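Local coordinates for protein fusolin (PDB 4OW5) that enhances the virulence of an entomopoxvirus, crystallises in vivo into viral spindles, and probably binds and oxidatively cleaves chitin through its lytic polysaccharide monooxygenase-like domain, at residues D112-W117 / V160-Q164; V88-C93 / V165-L170; I171-T175 / T198-P203; I134-F138 / L211-W215. Residue numbers count along the deposited sequence, not the author numbering.

Contact 1. Residues D112-W117 / V160-Q164. With EDO (1,2-ethanediol), chain H.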
loop_
_atom_site.group_PDB
_atom_site.type_symbol
_atom_site.label_atom_id
_atom_site.label_comp_id
_atom_site.label_asym_id
_atom_site.label_seq_id
_atom_site.Cartn_x
_atom_site.Cartn_y
_atom_site.Cartn_z
ATOM N N ASP A 112 7.954 -20.289 -1.612
ATOM C CA ASP A 112 6.751 -20.011 -2.414
ATOM C C ASP A 112 5.495 -19.836 -1.553
ATOM O O ASP A 112 4.409 -19.675 -2.112
ATOM C CB ASP A 112 6.532 -21.104 -3.455
ATOM C CG ASP A 112 7.392 -20.866 -4.660
ATOM O OD1 ASP A 112 7.073 -19.909 -5.455
ATOM O OD2 ASP A 112 8.367 -21.600 -4.828
ATOM N N VAL A 113 5.617 -19.797 -0.212
ATOM C CA VAL A 113 4.451 -19.516 0.589
ATOM C C VAL A 113 4.068 -18.038 0.348
ATOM O O VAL A 113 4.913 -17.230 0.008
ATOM C CB VAL A 113 4.624 -19.820 2.099
ATOM C CG1 VAL A 113 4.985 -21.280 2.353
ATOM C CG2 VAL A 113 5.606 -18.878 2.746
ATOM N N SER A 114 2.813 -17.703 0.553
ATOM C CA SER A 114 2.322 -16.351 0.399
ATOM C C SER A 114 2.255 -15.680 1.775
ATOM O O SER A 114 2.214 -16.351 2.803
ATOM C CB SER A 114 0.968 -16.347 -0.311
ATOM O OG SER A 114 0.012 -17.146 0.345
ATOM N N GLY A 115 2.347 -14.374 1.763
ATOM C CA GLY A 115 2.363 -13.554 2.956
ATOM C C GLY A 115 3.103 -12.250 2.791
ATOM O O GLY A 115 3.401 -11.831 1.659
ATOM N N SER A 116 3.454 -11.636 3.943
ATOM C CA SER A 116 4.030 -10.293 4.028
ATOM C C SER A 116 5.543 -10.276 3.778
ATOM O O SER A 116 6.304 -9.792 4.622
ATOM C CB SER A 116 3.714 -9.688 5.395
ATOM O OG SER A 116 4.104 -10.539 6.462
ATOM N N TRP A 117 5.983 -10.765 2.599
ATOM C CA TRP A 117 7.407 -10.805 2.256
ATOM C C TRP A 117 7.984 -9.403 2.313
ATOM O O TRP A 117 7.310 -8.484 1.876
ATOM C CB TRP A 117 7.638 -11.418 0.874
ATOM C CG TRP A 117 7.402 -12.898 0.850
ATOM C CD1 TRP A 117 6.273 -13.554 0.450
ATOM C CD2 TRP A 117 8.298 -13.897 1.328
ATOM N NE1 TRP A 117 6.474 -14.914 0.528
ATOM C CE2 TRP A 117 7.664 -15.146 1.157
ATOM C CE3 TRP A 117 9.596 -13.861 1.866
ATOM C CZ2 TRP A 117 8.279 -16.337 1.503
ATOM C CZ3 TRP A 117 10.203 -15.052 2.211
ATOM C CH2 TRP A 117 9.556 -16.265 2.017
ATOM N N VAL A 160 0.734 -10.394 -3.216
ATOM C CA VAL A 160 1.791 -11.156 -2.545
ATOM C C VAL A 160 1.269 -11.837 -1.273
ATOM O O VAL A 160 1.741 -12.928 -0.927
ATOM C CB VAL A 160 3.029 -10.270 -2.235
ATOM C CG1 VAL A 160 2.761 -9.302 -1.088
ATOM C CG2 VAL A 160 4.258 -11.127 -1.958
ATOM N N TYR A 161 0.288 -11.219 -0.600
ATOM C CA TYR A 161 -0.245 -11.746 0.658
ATOM C C TYR A 161 -0.976 -13.067 0.490
ATOM O O TYR A 161 -1.103 -13.793 1.468
ATOM C CB TYR A 161 -1.198 -10.727 1.314
ATOM C CG TYR A 161 -0.528 -9.434 1.690
ATOM C CD1 TYR A 161 0.205 -9.322 2.864
ATOM C CD2 TYR A 161 -0.615 -8.317 0.865
ATOM C CE1 TYR A 161 0.877 -8.146 3.188
ATOM C CE2 TYR A 161 0.086 -7.155 1.151
ATOM C CZ TYR A 161 0.852 -7.078 2.308
ATOM O OH TYR A 161 1.458 -5.904 2.677
ATOM N N THR A 162 -1.536 -13.333 -0.693
ATOM C CA THR A 162 -2.362 -14.529 -0.885
ATOM C C THR A 162 -1.995 -15.427 -2.061
ATOM O O THR A 162 -2.493 -16.554 -2.110
ATOM C CB THR A 162 -3.826 -14.084 -1.067
ATOM O OG1 THR A 162 -3.951 -13.369 -2.306
ATOM C CG2 THR A 162 -4.314 -13.207 0.065
ATOM N N ASP A 163 -1.174 -14.971 -3.007
ATOM C CA ASP A 163 -0.936 -15.732 -4.223
ATOM C C ASP A 163 0.428 -16.348 -4.332
ATOM O O ASP A 163 1.416 -15.705 -3.983
ATOM C CB ASP A 163 -1.024 -14.812 -5.438
ATOM C CG ASP A 163 -2.295 -14.030 -5.609
ATOM O OD1 ASP A 163 -3.368 -14.525 -5.155
ATOM O OD2 ASP A 163 -2.272 -13.047 -6.380
ATOM N N GLN A 164 0.488 -17.486 -5.023
ATOM C CA GLN A 164 1.743 -18.065 -5.474
ATOM C C GLN A 164 2.031 -17.346 -6.763
ATOM O O GLN A 164 1.088 -16.983 -7.453
ATOM C CB GLN A 164 1.683 -19.578 -5.711
ATOM C CG GLN A 164 2.123 -20.446 -4.554
ATOM C CD GLN A 164 1.118 -20.411 -3.464
ATOM O OE1 GLN A 164 -0.048 -20.814 -3.660
ATOM N NE2 GLN A 164 1.515 -19.922 -2.301
HETATM C C1 EDO H . 5.615 -17.184 -4.550
HETATM O O1 EDO H . 4.942 -18.219 -5.180
HETATM C C2 EDO H . 4.893 -16.691 -3.291
HETATM O O2 EDO H . 5.266 -15.338 -3.182
#

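Contact 2. Residues V88-C93 / V165-L170. With EDO (1,2-ethanediol), chain H.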
loop_
_atom_site.group_PDB
_atom_site.type_symbol
_atom_site.label_atom_id
_atom_site.label_comp_id
_atom_site.label_asym_id
_atom_site.label_seq_id
_atom_site.Cartn_x
_atom_site.Cartn_y
_atom_site.Cartn_z
ATOM N N VAL A 88 10.234 -25.383 -14.913
ATOM C CA VAL A 88 9.708 -24.626 -13.760
ATOM C C VAL A 88 8.179 -24.442 -13.961
ATOM O O VAL A 88 7.696 -23.326 -14.189
ATOM C CB VAL A 88 10.445 -23.288 -13.518
ATOM C CG1 VAL A 88 10.023 -22.660 -12.180
ATOM C CG2 VAL A 88 11.945 -23.492 -13.588
ATOM N N PRO A 89 7.420 -25.561 -13.871
ATOM C CA PRO A 89 5.968 -25.481 -14.052
ATOM C C PRO A 89 5.271 -24.815 -12.870
ATOM O O PRO A 89 4.240 -24.185 -13.058
ATOM C CB PRO A 89 5.560 -26.939 -14.219
ATOM C CG PRO A 89 6.580 -27.713 -13.478
ATOM C CD PRO A 89 7.860 -26.955 -13.705
ATOM N N ASN A 90 5.820 -24.953 -11.659
ATOM C CA ASN A 90 5.225 -24.350 -10.479
ATOM C C ASN A 90 6.328 -24.217 -9.419
ATOM O O ASN A 90 7.478 -24.552 -9.724
ATOM C CB ASN A 90 4.023 -25.175 -10.029
ATOM C CG ASN A 90 4.276 -26.653 -10.077
ATOM O OD1 ASN A 90 5.213 -27.151 -9.458
ATOM N ND2 ASN A 90 3.501 -27.385 -10.855
ATOM N N TYR A 91 6.025 -23.635 -8.254
ATOM C CA TYR A 91 7.033 -23.355 -7.213
ATOM C C TYR A 91 8.153 -22.505 -7.833
ATOM O O TYR A 91 9.344 -22.840 -7.780
ATOM C CB TYR A 91 7.568 -24.647 -6.597
ATOM C CG TYR A 91 6.548 -25.364 -5.743
ATOM C CD1 TYR A 91 6.091 -24.807 -4.560
ATOM C CD2 TYR A 91 5.974 -26.557 -6.162
ATOM C CE1 TYR A 91 5.191 -25.480 -3.744
ATOM C CE2 TYR A 91 4.984 -27.192 -5.401
ATOM C CZ TYR A 91 4.631 -26.669 -4.170
ATOM O OH TYR A 91 3.750 -27.308 -3.331
ATOM N N LEU A 92 7.741 -21.410 -8.475
ATOM C CA LEU A 92 8.639 -20.542 -9.208
ATOM C C LEU A 92 9.724 -19.904 -8.331
ATOM O O LEU A 92 10.844 -19.768 -8.810
ATOM C CB LEU A 92 7.870 -19.443 -9.957
ATOM C CG LEU A 92 7.427 -19.791 -11.389
ATOM C CD1 LEU A 92 6.382 -20.903 -11.375
ATOM C CD2 LEU A 92 6.882 -18.558 -12.099
ATOM N N CYS A 93 9.420 -19.490 -7.085
ATOM C CA CYS A 93 10.446 -18.853 -6.259
ATOM C C CYS A 93 11.422 -19.890 -5.683
ATOM O O CYS A 93 12.452 -19.480 -5.150
ATOM C CB CYS A 93 9.814 -18.010 -5.156
ATOM S SG CYS A 93 8.754 -16.660 -5.771
ATOM N N VAL A 165 3.307 -17.156 -7.110
ATOM C CA VAL A 165 3.710 -16.543 -8.375
ATOM C C VAL A 165 3.599 -17.630 -9.450
ATOM O O VAL A 165 4.126 -18.730 -9.245
ATOM C CB VAL A 165 5.178 -15.988 -8.287
ATOM C CG1 VAL A 165 5.712 -15.631 -9.667
ATOM C CG2 VAL A 165 5.264 -14.784 -7.358
ATOM N N THR A 166 2.998 -17.320 -10.597
ATOM C CA THR A 166 2.844 -18.254 -11.721
ATOM C C THR A 166 3.242 -17.574 -13.028
ATOM O O THR A 166 3.186 -16.345 -13.109
ATOM C CB THR A 166 1.379 -18.758 -11.809
ATOM O OG1 THR A 166 0.534 -17.672 -12.153
ATOM C CG2 THR A 166 0.897 -19.433 -10.514
ATOM N N TRP A 167 3.556 -18.364 -14.067
ATOM C CA TRP A 167 3.932 -17.807 -15.368
ATOM C C TRP A 167 2.770 -16.973 -15.959
ATOM O O TRP A 167 3.034 -15.926 -16.558
ATOM C CB TRP A 167 4.421 -18.888 -16.344
ATOM C CG TRP A 167 5.738 -19.486 -15.986
ATOM C CD1 TRP A 167 5.970 -20.721 -15.452
ATOM C CD2 TRP A 167 7.025 -18.875 -16.153
ATOM N NE1 TRP A 167 7.319 -20.916 -15.285
ATOM C CE2 TRP A 167 7.988 -19.788 -15.674
ATOM C CE3 TRP A 167 7.444 -17.601 -16.520
ATOM C CZ2 TRP A 167 9.354 -19.511 -15.698
ATOM C CZ3 TRP A 167 8.804 -17.327 -16.543
ATOM C CH2 TRP A 167 9.742 -18.293 -16.183
ATOM N N GLN A 168 1.497 -17.332 -15.664
ATOM C CA GLN A 168 0.347 -16.573 -16.173
ATOM C C GLN A 168 0.225 -15.200 -15.502
ATOM O O GLN A 168 -0.483 -14.356 -16.028
ATOM C CB GLN A 168 -0.964 -17.369 -16.041
ATOM C CG GLN A 168 -0.977 -18.602 -16.937
ATOM C CD GLN A 168 -0.650 -19.862 -16.148
ATOM O OE1 GLN A 168 0.145 -19.854 -15.195
ATOM N NE2 GLN A 168 -1.266 -20.971 -16.507
ATOM N N GLN A 169 0.907 -14.954 -14.365
ATOM C CA GLN A 169 0.919 -13.648 -13.711
ATOM C C GLN A 169 2.187 -12.837 -13.963
ATOM O O GLN A 169 2.323 -11.793 -13.338
ATOM C CB GLN A 169 0.785 -13.813 -12.191
ATOM C CG GLN A 169 -0.567 -14.363 -11.793
ATOM C CD GLN A 169 -0.545 -14.641 -10.313
ATOM O OE1 GLN A 169 0.162 -15.562 -9.842
ATOM N NE2 GLN A 169 -1.211 -13.789 -9.555
ATOM N N LEU A 170 3.080 -13.284 -14.860
ATOM C CA LEU A 170 4.349 -12.641 -15.177
ATOM C C LEU A 170 4.378 -12.046 -16.598
ATOM O O LEU A 170 3.982 -12.695 -17.545
ATOM C CB LEU A 170 5.497 -13.675 -15.045
ATOM C CG LEU A 170 5.850 -14.068 -13.618
ATOM C CD1 LEU A 170 6.848 -15.202 -13.619
ATOM C CD2 LEU A 170 6.270 -12.868 -12.795
HETATM C C1 EDO H . 5.615 -17.184 -4.550
HETATM O O1 EDO H . 4.942 -18.219 -5.180
HETATM C C2 EDO H . 4.893 -16.691 -3.291
HETATM O O2 EDO H . 5.266 -15.338 -3.182
HETATM O O HOH W 1 3.016 -21.295 -13.690
HETATM O O HOH W 2 5.066 -20.461 -7.436
#

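Contact 3. Residues I171-T175 / T198-P203. With EDO (1,2-ethanediol), chain B.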
loop_
_atom_site.group_PDB
_atom_site.type_symbol
_atom_site.label_atom_id
_atom_site.label_comp_id
_atom_site.label_asym_id
_atom_site.label_seq_id
_atom_site.Cartn_x
_atom_site.Cartn_y
_atom_site.Cartn_z
ATOM N N ILE A 171 4.905 -10.828 -16.723
ATOM C CA ILE A 171 5.085 -10.085 -17.962
ATOM C C ILE A 171 6.576 -9.905 -18.199
ATOM O O ILE A 171 7.252 -9.333 -17.332
ATOM C CB ILE A 171 4.410 -8.676 -17.870
ATOM C CG1 ILE A 171 2.871 -8.777 -17.630
ATOM C CG2 ILE A 171 4.702 -7.861 -19.153
ATOM C CD1 ILE A 171 2.310 -7.529 -17.052
ATOM N N ASN A 172 7.081 -10.330 -19.368
ATOM C CA ASN A 172 8.493 -10.151 -19.687
ATOM C C ASN A 172 8.801 -8.667 -19.952
ATOM O O ASN A 172 8.122 -8.031 -20.759
ATOM C CB ASN A 172 8.890 -10.990 -20.889
ATOM C CG ASN A 172 10.370 -10.942 -21.121
ATOM O OD1 ASN A 172 10.850 -10.165 -21.933
ATOM N ND2 ASN A 172 11.149 -11.546 -20.233
ATOM N N ILE A 173 9.788 -8.126 -19.262
ATOM C CA ILE A 173 10.216 -6.731 -19.435
ATOM C C ILE A 173 11.683 -6.637 -19.881
ATOM O O ILE A 173 12.127 -5.541 -20.195
ATOM C CB ILE A 173 9.969 -5.852 -18.192
ATOM C CG1 ILE A 173 10.772 -6.327 -16.975
ATOM C CG2 ILE A 173 8.459 -5.756 -17.916
ATOM C CD1 ILE A 173 10.631 -5.442 -15.731
ATOM N N PHE A 174 12.391 -7.763 -19.977
ATOM C CA PHE A 174 13.767 -7.798 -20.449
ATOM C C PHE A 174 14.151 -9.216 -20.893
ATOM O O PHE A 174 13.914 -10.183 -20.175
ATOM C CB PHE A 174 14.774 -7.311 -19.375
ATOM C CG PHE A 174 16.218 -7.283 -19.842
ATOM C CD1 PHE A 174 17.002 -8.433 -19.808
ATOM C CD2 PHE A 174 16.825 -6.086 -20.211
ATOM C CE1 PHE A 174 18.337 -8.404 -20.191
ATOM C CE2 PHE A 174 18.178 -6.047 -20.576
ATOM C CZ PHE A 174 18.913 -7.213 -20.614
ATOM N N THR A 175 14.808 -9.321 -22.049
ATOM C CA THR A 175 15.341 -10.579 -22.549
ATOM C C THR A 175 16.614 -10.291 -23.303
ATOM O O THR A 175 16.551 -9.558 -24.270
ATOM C CB THR A 175 14.356 -11.300 -23.473
ATOM O OG1 THR A 175 13.126 -11.495 -22.816
ATOM C CG2 THR A 175 14.910 -12.622 -23.967
ATOM N N THR A 198 22.403 -4.104 -15.360
ATOM C CA THR A 198 21.630 -3.539 -16.468
ATOM C C THR A 198 20.528 -2.637 -15.902
ATOM O O THR A 198 20.021 -2.926 -14.839
ATOM C CB THR A 198 21.035 -4.675 -17.353
ATOM O OG1 THR A 198 20.612 -4.138 -18.594
ATOM C CG2 THR A 198 19.873 -5.422 -16.698
ATOM N N THR A 199 20.127 -1.602 -16.636
ATOM C CA THR A 199 19.010 -0.745 -16.280
ATOM C C THR A 199 17.802 -1.205 -17.047
ATOM O O THR A 199 17.851 -1.350 -18.276
ATOM C CB THR A 199 19.312 0.733 -16.534
ATOM O OG1 THR A 199 20.398 1.102 -15.699
ATOM C CG2 THR A 199 18.124 1.645 -16.192
ATOM N N VAL A 200 16.691 -1.378 -16.320
ATOM C CA VAL A 200 15.391 -1.724 -16.879
ATOM C C VAL A 200 14.412 -0.733 -16.328
ATOM O O VAL A 200 14.509 -0.395 -15.139
ATOM C CB VAL A 200 14.976 -3.179 -16.529
ATOM C CG1 VAL A 200 13.638 -3.541 -17.170
ATOM C CG2 VAL A 200 16.051 -4.159 -16.936
ATOM N N GLY A 201 13.496 -0.267 -17.180
ATOM C CA GLY A 201 12.420 0.605 -16.770
ATOM C C GLY A 201 11.379 -0.279 -16.132
ATOM O O GLY A 201 10.897 -1.204 -16.771
ATOM N N ILE A 202 11.102 -0.074 -14.863
ATOM C CA ILE A 202 10.116 -0.889 -14.132
ATOM C C ILE A 202 8.776 -0.202 -14.174
ATOM O O ILE A 202 8.688 0.921 -13.690
ATOM C CB ILE A 202 10.577 -1.102 -12.671
ATOM C CG1 ILE A 202 11.999 -1.709 -12.626
ATOM C CG2 ILE A 202 9.575 -1.979 -11.908
ATOM C CD1 ILE A 202 12.138 -3.091 -13.287
ATOM N N PRO A 203 7.715 -0.856 -14.691
ATOM C CA PRO A 203 6.385 -0.224 -14.661
ATOM C C PRO A 203 6.000 0.090 -13.224
ATOM O O PRO A 203 6.193 -0.735 -12.331
ATOM C CB PRO A 203 5.452 -1.289 -15.287
ATOM C CG PRO A 203 6.375 -2.196 -16.049
ATOM C CD PRO A 203 7.662 -2.201 -15.301
HETATM C C1 EDO B . 10.903 -7.508 -23.808
HETATM O O1 EDO B . 9.604 -7.999 -23.571
HETATM C C2 EDO B . 11.747 -8.534 -24.581
HETATM O O2 EDO B . 10.931 -9.292 -25.451
#

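Contact 4. Residues I134-F138 / L211-W215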
loop_
_atom_site.group_PDB
_atom_site.type_symbol
_atom_site.label_atom_id
_atom_site.label_comp_id
_atom_site.label_asym_id
_atom_site.label_seq_id
_atom_site.Cartn_x
_atom_site.Cartn_y
_atom_site.Cartn_z
ATOM N N ILE A 134 15.569 0.984 -12.751
ATOM C CA ILE A 134 16.368 0.430 -11.677
ATOM C C ILE A 134 17.570 -0.227 -12.325
ATOM O O ILE A 134 17.423 -0.937 -13.317
ATOM C CB ILE A 134 15.626 -0.503 -10.692
ATOM C CG1 ILE A 134 15.443 -1.927 -11.195
ATOM C CG2 ILE A 134 14.326 0.126 -10.242
ATOM C CD1 ILE A 134 14.823 -2.879 -10.128
ATOM N N GLU A 135 18.742 -0.050 -11.727
ATOM C CA GLU A 135 19.898 -0.738 -12.229
ATOM C C GLU A 135 20.021 -2.079 -11.486
ATOM O O GLU A 135 20.484 -2.129 -10.361
ATOM C CB GLU A 135 21.162 0.099 -12.131
ATOM C CG GLU A 135 22.324 -0.570 -12.831
ATOM C CD GLU A 135 23.654 0.105 -12.581
ATOM O OE1 GLU A 135 24.061 0.204 -11.399
ATOM O OE2 GLU A 135 24.345 0.426 -13.574
ATOM N N PHE A 136 19.617 -3.142 -12.142
ATOM C CA PHE A 136 19.717 -4.491 -11.639
ATOM C C PHE A 136 21.158 -4.869 -11.406
ATOM O O PHE A 136 22.013 -4.544 -12.232
ATOM C CB PHE A 136 19.101 -5.520 -12.618
ATOM C CG PHE A 136 17.609 -5.651 -12.536
ATOM C CD1 PHE A 136 17.030 -6.591 -11.710
ATOM C CD2 PHE A 136 16.783 -4.843 -13.303
ATOM C CE1 PHE A 136 15.648 -6.737 -11.652
ATOM C CE2 PHE A 136 15.395 -4.971 -13.226
ATOM C CZ PHE A 136 14.840 -5.935 -12.422
ATOM N N GLU A 137 21.424 -5.571 -10.311
ATOM C CA GLU A 137 22.731 -6.163 -10.030
ATOM C C GLU A 137 22.508 -7.628 -9.704
ATOM O O GLU A 137 21.726 -7.966 -8.797
ATOM C CB GLU A 137 23.484 -5.434 -8.887
ATOM C CG GLU A 137 24.930 -5.887 -8.788
ATOM C CD GLU A 137 25.704 -5.406 -7.576
ATOM O OE1 GLU A 137 25.245 -5.673 -6.445
ATOM O OE2 GLU A 137 26.809 -4.842 -7.751
ATOM N N PHE A 138 23.077 -8.498 -10.517
ATOM C CA PHE A 138 23.036 -9.934 -10.313
ATOM C C PHE A 138 24.471 -10.372 -9.965
ATOM O O PHE A 138 25.423 -10.054 -10.694
ATOM C CB PHE A 138 22.469 -10.647 -11.531
ATOM C CG PHE A 138 22.163 -12.094 -11.250
ATOM C CD1 PHE A 138 23.141 -13.063 -11.386
ATOM C CD2 PHE A 138 20.897 -12.487 -10.827
ATOM C CE1 PHE A 138 22.873 -14.394 -11.060
ATOM C CE2 PHE A 138 20.617 -13.827 -10.580
ATOM C CZ PHE A 138 21.618 -14.771 -10.675
ATOM N N LEU A 211 9.480 -9.188 -8.919
ATOM C CA LEU A 211 10.328 -9.220 -10.106
ATOM C C LEU A 211 10.898 -10.628 -10.150
ATOM O O LEU A 211 11.283 -11.145 -9.099
ATOM C CB LEU A 211 11.434 -8.150 -10.073
ATOM C CG LEU A 211 10.908 -6.709 -10.142
ATOM C CD1 LEU A 211 11.968 -5.701 -9.901
ATOM C CD2 LEU A 211 10.246 -6.432 -11.461
ATOM N N TYR A 212 10.783 -11.297 -11.287
ATOM C CA TYR A 212 11.281 -12.651 -11.480
ATOM C C TYR A 212 12.447 -12.616 -12.466
ATOM O O TYR A 212 12.309 -12.066 -13.544
ATOM C CB TYR A 212 10.177 -13.551 -11.979
ATOM C CG TYR A 212 10.428 -15.038 -11.829
ATOM C CD1 TYR A 212 10.780 -15.588 -10.596
ATOM C CD2 TYR A 212 10.316 -15.897 -12.917
ATOM C CE1 TYR A 212 10.973 -16.951 -10.446
ATOM C CE2 TYR A 212 10.450 -17.268 -12.765
ATOM C CZ TYR A 212 10.808 -17.792 -11.538
ATOM O OH TYR A 212 10.877 -19.147 -11.404
ATOM N N VAL A 213 13.597 -13.124 -12.054
ATOM C CA VAL A 213 14.825 -13.103 -12.864
ATOM C C VAL A 213 15.261 -14.528 -13.147
ATOM O O VAL A 213 15.440 -15.342 -12.221
ATOM C CB VAL A 213 15.962 -12.331 -12.168
ATOM C CG1 VAL A 213 17.252 -12.362 -13.002
ATOM C CG2 VAL A 213 15.563 -10.889 -11.904
ATOM N N ARG A 214 15.498 -14.783 -14.430
ATOM C CA ARG A 214 15.997 -16.025 -14.960
ATOM C C ARG A 214 17.382 -15.785 -15.545
ATOM O O ARG A 214 17.521 -14.922 -16.406
ATOM C CB ARG A 214 15.069 -16.533 -16.052
ATOM C CG ARG A 214 15.541 -17.856 -16.639
ATOM C CD ARG A 214 14.688 -18.226 -17.812
ATOM N NE ARG A 214 15.125 -19.471 -18.435
ATOM C CZ ARG A 214 14.915 -19.804 -19.710
ATOM N NH1 ARG A 214 14.267 -18.977 -20.527
ATOM N NH2 ARG A 214 15.337 -20.970 -20.172
ATOM N N TRP A 215 18.387 -16.509 -15.083
ATOM C CA TRP A 215 19.759 -16.448 -15.607
ATOM C C TRP A 215 20.006 -17.803 -16.234
ATOM O O TRP A 215 20.085 -18.809 -15.527
ATOM C CB TRP A 215 20.796 -16.113 -14.533
ATOM C CG TRP A 215 22.210 -16.131 -15.051
ATOM C CD1 TRP A 215 22.648 -15.729 -16.282
ATOM C CD2 TRP A 215 23.379 -16.521 -14.322
ATOM N NE1 TRP A 215 24.009 -15.875 -16.370
ATOM C CE2 TRP A 215 24.485 -16.362 -15.185
ATOM C CE3 TRP A 215 23.600 -16.993 -13.024
ATOM C CZ2 TRP A 215 25.795 -16.686 -14.796
ATOM C CZ3 TRP A 215 24.900 -17.314 -12.640
ATOM C CH2 TRP A 215 25.976 -17.169 -13.523
#

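Contact 1. Residues D112-W117 / V160-Q164
Gly115 sits at backbone angles (phi 152°, psi -163°) where a CB would jam against the carbonyl oxygen of Ser114. At this point two loops come together, with the CA atoms of Gly115 and Tyr161 just 3.9 Å apart. Gly115 N donates a hydrogen bond to Val160 O at 3.1 Å. A second bond lies at the other end, from Gln164 NE2 to Asp112 O at 2.9 Å. Between them Ser114 points toward the 160-164 loop, and its CB lies 3.6 Å from Val160 O. Its OG is hydrogen-bonded to Asp243 of the second subunit. Trp117 folds back on its own loop. Trp117 NE1 donates to Val113 O at 2.8 Å, and Trp117 CD1 touches Val160 CG2 at 4.0 Å. The Tyr161 ring lies beside Ser116 and stacks on His235 of the second subunit. The two loops thus form part of the surface that meets the second subunit. Both bonds across end on main-chain carbonyls, one from a backbone amide, one from Gln164, so the join is mainly polar.

Contact 2. Residues V88-C93 / V165-L170
Leu92 is the main bump. Its side chain projects from the 88-93 loop into a hollow lined by Val165, Trp167 and Leu170. Leu92 CD2 sits over one face of the indole, 3.9 Å from the centroid of the five-membered ring of Trp167 and nearly on the ring normal, a CH-pi contact. The same Leu92 CD2 meets Leu170 CD1 at 3.7 Å and Val165 CG1 at 4.0 Å. Cys93 extends the apolar patch, with SG 4.3 Å from Val165 CG2. The indole also reaches back to the first loop. Its edge meets the backbone after helix 80-87, where Trp167 NE1 donates to Val88 O at 2.7 Å. In the LPMO fold, long loops like these flank the core beta-sandwich. Here the loop after helix 80-87 meets the 3-10 turn 167-169 that leads into strand 170-176. The Cys93-Cys228 disulfide ties the first loop to strand 223-234. Tyr212 and Tyr152 meet the Trp167 ring edge-to-face. Two waters fill gaps beside the Leu92 bump. One bridges Pro89 O and Trp167 N. The other accepts from Leu92 N at 3.0 Å and donates to Val165 O at 2.7 Å. A 1,2-ethanediol, probably from the crystallisation liquor, lies next to this second water, and its O1 accepts from Val165 N at 2.7 Å.

Contact 3. Residues I171-T175 / T198-P203
Apolar contacts carry this packing between sheets, and no hydrogen bond crosses between the two strands. Ile173 buries the largest area. Ile173 CD1 lies 3.7 Å from Ile202 CD1 and 3.8 Å from Val200 CG1, and it also reaches Pro203 CD at 4.4 Å. Phe174 packs next to it, with CD2 3.9 Å from Val200 CG2. The ring also touches a hydroxyl, Phe174 CE2 lying 3.7 Å from Thr198 OG1. Side-chain hydrogen bonds among these residues lie within strand 171-175. Asn172 ND2 donates to Phe174 O at 3.1 Å, and Thr175 OG1 donates to Asn172 OD1 at 2.8 Å. A 1,2-ethanediol, probably from the crystallisation liquor, lies against Asn172, with O1 3.0 Å from Asn172 OD1. The backbone explains why two successive side chains point toward the same partner. Ile173 and Phe174 both face Ile151 in a classic beta bulge. The segment axes approach to 7.6 Å at 160°, so the strands run nearly antiparallel but too far apart to pair by backbone. They belong to the two facing sheets of the sandwich. Strand 170-176 is hydrogen-bonded to strand 147-154 in one, and strand 194-203 to strand 131-140 in the other.

Contact 4. Residues I134-F138 / L211-W215
This contact lies in the core of the fibronectin type III-like beta-sandwich, between strand 131-140 of one sheet and strand 209-217 of the other. The segment axes are 10.6 Å apart at their closest and cross at -50°, so side chains bridge the gap. Phe138 has the largest buried area. Its ring reaches Val213, with Phe138 CD2 4.2 Å from Val213 CG1, and meets Trp215 obliquely, the ring planes at 61°. Phe136 comes next. It fits between Leu211 and Val213, with Phe136 CZ 3.8 Å from Leu211 CD1 and Phe136 CE1 4.2 Å from Val213 CG2. Val213 touches both phenylalanines. Ile134 adds a smaller contact to Leu211. Trp215 also stacks on Phe149, and its NE1 is hydrogen-bonded to Ser147. Its side chain is about 4 Å from that of His144, which binds copper or zinc in this protein, though none is bound to this chain. The aromatic end of the core thus adjoins the metal site. The tightest approach is Phe138 CE1 to Trp215 CE3, at 3.3 Å.

From the N terminus, 88-93 comes first, and contact 2 closes a long loop when the chain reaches 165-170. Contact 1 is nested inside it, joining 112-117 to 160-164. The two touch through Asp112 and Cys93. Strand segment 134-138 also lies within this loop, but its partner 211-215 comes later, so contact 4 crosses contacts 1 and 2. Contact 3 begins where contact 2 ends, at 171-175, and is nested inside contact 4. These two join the facing sheets of the sandwich, and 134-138 and 198-203 are neighbours in one of them. Tyr212 links contact 4 to contact 2, and so connects the sheets to the loops that contacts 1 and 2 hold together.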